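PDB 4FD4: arylalkylamine N-Acetyltransferase like 5b from Aedes aegypti, which probably transfers the acyl group of acetyl-CoA or a long-chain acyl-CoA to the amine of serotonin or dopamine, as a GNAT-family arylalkylamine N-acyltransferase. Local coordinates for residues 71-82 with 124-135. Numbering follows the deposited sequence.
Sequences KFIGVSIAGPIQ and EKAYHVHILAVD
I77 and I131 mark the middle of an antiparallel pairing between strands 71-81 and 126-134, central neighbours in the mixed sheet of the GNAT acetyltransferase fold; the strand axes run at 155°. Backbone bonds extend from D135 N on I73 O to the reciprocal pair between I81 and A126. Register slips by one residue at a classic beta bulge, where H130 and I131 both face I77. The evidence lies in I77 O, which accepts H130 N at 2.7 Å and I131 N at 3.0 Å, both donors in its carbonyl plane. I131 O is gripped twice as well, by I77 N and by S76 OG at 2.9 Å; the hydroxyl gets there because a chi1 of 178° sets OG trans to S76 N, and it also bonds Q151.

Apolar packing divides between the faces. On the one bearing I77 and I131, the two isoleucines lie side by side and end with their CD1 atoms 4.0 Å apart; farther along, I81 CG2 sits 3.6 Å from H128 CB. On the face of A78 and Y127, A78 CB approaches the Y127 ring obliquely, 3.3 Å from Y127 CE1, while the phenol OH bonds Q151 on helix 143-158.

Two waters bridge polar groups across the contact. K71 NZ and D135 OD1, 4.5 Å apart, lie beyond a salt bridge and share one water; OD1 also forms a salt bridge with R26, and OD2 a hydrogen bond with T137. A second water lies in the plane of the H130 ring, 2.8 Å from its NE2, and donates to P80 O.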
loop_
_atom_site.group_PDB
_atom_site.type_symbol
_atom_site.label_atom_id
_atom_site.label_comp_id
_atom_site.label_asym_id
_atom_site.label_seq_id
_atom_site.Cartn_x
_atom_site.Cartn_y
_atom_site.Cartn_z
ATOM N N LYS A 71 -9.553 12.635 -15.776
ATOM C CA LYS A 71 -9.278 11.213 -15.574
ATOM C C LYS A 71 -8.166 10.987 -14.545
ATOM O O LYS A 71 -7.125 11.647 -14.596
ATOM C CB LYS A 71 -8.869 10.595 -16.919
ATOM C CG LYS A 71 -8.282 9.193 -16.847
ATOM C CD LYS A 71 -7.686 8.798 -18.201
ATOM C CE LYS A 71 -7.177 7.360 -18.199
ATOM N NZ LYS A 71 -6.648 6.969 -19.540
ATOM N N PHE A 72 -8.376 10.057 -13.615
ATOM C CA PHE A 72 -7.304 9.685 -12.700
ATOM C C PHE A 72 -6.296 8.805 -13.456
ATOM O O PHE A 72 -6.677 7.972 -14.284
ATOM C CB PHE A 72 -7.848 8.927 -11.482
ATOM C CG PHE A 72 -8.639 9.781 -10.519
ATOM C CD1 PHE A 72 -8.591 11.171 -10.584
ATOM C CD2 PHE A 72 -9.425 9.183 -9.531
ATOM C CE1 PHE A 72 -9.326 11.946 -9.693
ATOM C CE2 PHE A 72 -10.155 9.954 -8.640
ATOM C CZ PHE A 72 -10.111 11.332 -8.717
ATOM N N ILE A 73 -5.015 8.975 -13.163
ATOM C CA ILE A 73 -3.993 8.164 -13.805
ATOM C C ILE A 73 -2.960 7.695 -12.794
ATOM O O ILE A 73 -1.979 7.033 -13.144
ATOM C CB ILE A 73 -3.277 8.943 -14.923
ATOM C CG1 ILE A 73 -2.661 10.217 -14.345
ATOM C CG2 ILE A 73 -4.257 9.268 -16.040
ATOM C CD1 ILE A 73 -1.721 10.926 -15.290
ATOM N N GLY A 74 -3.160 8.067 -11.535
ATOM C CA GLY A 74 -2.326 7.500 -10.489
ATOM C C GLY A 74 -3.035 7.611 -9.153
ATOM O O GLY A 74 -3.927 8.450 -8.996
ATOM N N VAL A 75 -2.646 6.784 -8.193
ATOM C CA VAL A 75 -3.280 6.860 -6.868
ATOM C C VAL A 75 -2.329 6.325 -5.811
ATOM O O VAL A 75 -1.523 5.431 -6.080
ATOM C CB VAL A 75 -4.622 6.093 -6.841
ATOM C CG1 VAL A 75 -4.390 4.623 -7.224
ATOM C CG2 VAL A 75 -5.342 6.197 -5.429
ATOM N N SER A 76 -2.390 6.908 -4.616
ATOM C CA SER A 76 -1.619 6.422 -3.482
ATOM C C SER A 76 -2.503 6.479 -2.248
ATOM O O SER A 76 -3.136 7.495 -1.970
ATOM C CB SER A 76 -0.359 7.247 -3.249
ATOM O OG SER A 76 0.327 6.758 -2.096
ATOM N N ILE A 77 -2.528 5.390 -1.505
ATOM C CA ILE A 77 -3.370 5.329 -0.321
ATOM C C ILE A 77 -2.502 5.042 0.889
ATOM O O ILE A 77 -1.683 4.110 0.890
ATOM C CB ILE A 77 -4.490 4.295 -0.484
ATOM C CG1 ILE A 77 -5.332 4.668 -1.713
ATOM C CG2 ILE A 77 -5.351 4.222 0.782
ATOM C CD1 ILE A 77 -6.587 3.873 -1.874
ATOM N N ALA A 78 -2.658 5.881 1.905
ATOM C CA ALA A 78 -1.844 5.776 3.116
ATOM C C ALA A 78 -2.744 5.979 4.336
ATOM O O ALA A 78 -3.853 6.499 4.219
ATOM C CB ALA A 78 -0.754 6.814 3.095
ATOM N N GLY A 79 -2.255 5.594 5.506
ATOM C CA GLY A 79 -3.010 5.781 6.740
ATOM C C GLY A 79 -2.057 5.625 7.908
ATOM O O GLY A 79 -0.928 5.169 7.722
ATOM N N PRO A 80 -2.509 5.990 9.120
ATOM C CA PRO A 80 -1.622 5.868 10.279
ATOM C C PRO A 80 -1.458 4.405 10.661
ATOM O O PRO A 80 -2.357 3.601 10.430
ATOM C CB PRO A 80 -2.362 6.643 11.380
ATOM C CG PRO A 80 -3.839 6.542 10.983
ATOM C CD PRO A 80 -3.857 6.473 9.466
ATOM N N ILE A 81 -0.302 4.057 11.212
ATOM C CA ILE A 81 -0.155 2.767 11.882
ATOM C C ILE A 81 0.377 3.046 13.279
ATOM O O ILE A 81 1.015 4.077 13.516
ATOM C CB ILE A 81 0.799 1.809 11.138
ATOM C CG1 ILE A 81 2.155 2.480 10.930
ATOM C CG2 ILE A 81 0.185 1.380 9.802
ATOM C CD1 ILE A 81 3.191 1.568 10.288
ATOM N N GLN A 82 0.109 2.135 14.201
ATOM C CA GLN A 82 0.564 2.324 15.565
ATOM C C GLN A 82 0.607 1.003 16.314
ATOM O O GLN A 82 -0.008 0.023 15.888
ATOM C CB GLN A 82 -0.337 3.319 16.284
ATOM C CG GLN A 82 -1.719 2.795 16.600
ATOM C CD GLN A 82 -2.566 3.820 17.325
ATOM O OE1 GLN A 82 -2.638 4.983 16.917
ATOM N NE2 GLN A 82 -3.214 3.395 18.408
ATOM N N GLU A 124 4.992 7.224 18.459
ATOM C CA GLU A 124 3.643 6.852 18.877
ATOM C C GLU A 124 2.813 6.360 17.687
ATOM O O GLU A 124 1.850 5.602 17.853
ATOM C CB GLU A 124 2.939 8.048 19.518
ATOM C CG GLU A 124 3.531 8.493 20.847
ATOM C CD GLU A 124 2.820 9.706 21.430
ATOM O OE1 GLU A 124 2.091 9.547 22.436
ATOM O OE2 GLU A 124 2.993 10.817 20.876
ATOM N N LYS A 125 3.186 6.820 16.496
ATOM C CA LYS A 125 2.509 6.437 15.257
ATOM C C LYS A 125 3.387 6.780 14.053
ATOM O O LYS A 125 4.344 7.554 14.157
ATOM C CB LYS A 125 1.135 7.121 15.142
ATOM C CG LYS A 125 1.190 8.639 15.056
ATOM C CD LYS A 125 -0.190 9.244 14.743
ATOM C CE LYS A 125 -1.304 8.529 15.524
ATOM N NZ LYS A 125 -2.407 9.445 15.961
ATOM N N ALA A 126 3.072 6.182 12.913
ATOM C CA ALA A 126 3.820 6.438 11.689
ATOM C C ALA A 126 2.815 6.525 10.553
ATOM O O ALA A 126 1.671 6.106 10.715
ATOM C CB ALA A 126 4.811 5.316 11.441
ATOM N N TYR A 127 3.236 7.059 9.412
ATOM C CA TYR A 127 2.358 7.161 8.248
ATOM C C TYR A 127 2.755 6.083 7.256
ATOM O O TYR A 127 3.892 6.058 6.776
ATOM C CB TYR A 127 2.519 8.540 7.614
ATOM C CG TYR A 127 1.493 8.965 6.574
ATOM C CD1 TYR A 127 1.825 9.006 5.225
ATOM C CD2 TYR A 127 0.230 9.401 6.947
ATOM C CE1 TYR A 127 0.906 9.436 4.265
ATOM C CE2 TYR A 127 -0.700 9.834 5.998
ATOM C CZ TYR A 127 -0.359 9.848 4.664
ATOM O OH TYR A 127 -1.286 10.283 3.733
ATOM N N HIS A 128 1.813 5.212 6.919
ATOM C CA HIS A 128 2.133 4.034 6.127
ATOM C C HIS A 128 1.464 4.060 4.759
ATOM O O HIS A 128 0.239 4.079 4.666
ATOM C CB HIS A 128 1.718 2.779 6.885
ATOM C CG HIS A 128 2.198 1.515 6.256
ATOM N ND1 HIS A 128 3.515 1.115 6.306
ATOM C CD2 HIS A 128 1.538 0.551 5.567
ATOM C CE1 HIS A 128 3.650 -0.035 5.675
ATOM N NE2 HIS A 128 2.462 -0.398 5.214
ATOM N N VAL A 129 2.271 4.091 3.705
ATOM C CA VAL A 129 1.746 3.985 2.358
ATOM C C VAL A 129 1.347 2.538 2.094
ATOM O O VAL A 129 2.202 1.644 2.060
ATOM C CB VAL A 129 2.771 4.448 1.285
ATOM C CG1 VAL A 129 2.150 4.349 -0.103
ATOM C CG2 VAL A 129 3.214 5.875 1.546
ATOM N N HIS A 130 0.047 2.319 1.919
ATOM C CA HIS A 130 -0.495 0.992 1.605
ATOM C C HIS A 130 -0.457 0.735 0.098
ATOM O O HIS A 130 -0.192 -0.385 -0.341
ATOM C CB HIS A 130 -1.958 0.875 2.046
ATOM C CG HIS A 130 -2.172 1.000 3.531
ATOM N ND1 HIS A 130 -1.756 0.046 4.423
ATOM C CD2 HIS A 130 -2.802 1.961 4.254
ATOM C CE1 HIS A 130 -2.105 0.412 5.653
ATOM N NE2 HIS A 130 -2.731 1.569 5.576
ATOM N N ILE A 131 -0.769 1.770 -0.684
ATOM C CA ILE A 131 -0.870 1.629 -2.144
ATOM C C ILE A 131 -0.124 2.763 -2.870
ATOM O O ILE A 131 -0.216 3.925 -2.484
ATOM C CB ILE A 131 -2.352 1.643 -2.605
ATOM C CG1 ILE A 131 -3.101 0.412 -2.080
ATOM C CG2 ILE A 131 -2.462 1.729 -4.131
ATOM C CD1 ILE A 131 -4.607 0.448 -2.327
ATOM N N LEU A 132 0.624 2.421 -3.913
ATOM C CA LEU A 132 1.220 3.421 -4.803
ATOM C C LEU A 132 1.123 2.832 -6.205
ATOM O O LEU A 132 1.775 1.831 -6.496
ATOM C CB LEU A 132 2.687 3.653 -4.439
ATOM C CG LEU A 132 3.555 4.588 -5.300
ATOM C CD1 LEU A 132 3.004 5.995 -5.298
ATOM C CD2 LEU A 132 5.000 4.590 -4.813
ATOM N N ALA A 133 0.285 3.421 -7.053
ATOM C CA ALA A 133 0.041 2.864 -8.384
ATOM C C ALA A 133 -0.035 3.947 -9.459
ATOM O O ALA A 133 -0.719 4.961 -9.302
ATOM C CB ALA A 133 -1.218 2.010 -8.386
ATOM N N VAL A 134 0.675 3.714 -10.553
ATOM C CA VAL A 134 0.751 4.673 -11.640
ATOM C C VAL A 134 0.361 3.956 -12.920
ATOM O O VAL A 134 0.803 2.833 -13.168
ATOM C CB VAL A 134 2.183 5.230 -11.765
ATOM C CG1 VAL A 134 2.336 6.079 -13.020
ATOM C CG2 VAL A 134 2.545 6.047 -10.524
ATOM N N ASP A 135 -0.480 4.590 -13.722
ATOM C CA ASP A 135 -0.797 4.057 -15.048
ATOM C C ASP A 135 0.502 3.967 -15.861
ATOM O O ASP A 135 1.156 4.979 -16.092
ATOM C CB ASP A 135 -1.791 4.985 -15.733
ATOM C CG ASP A 135 -2.282 4.447 -17.059
ATOM O OD1 ASP A 135 -3.475 4.664 -17.353
ATOM O OD2 ASP A 135 -1.476 3.840 -17.814
HETATM O O HOH W 1 -4.586 4.913 -19.835
HETATM O O HOH W 2 -3.558 2.502 8.132
#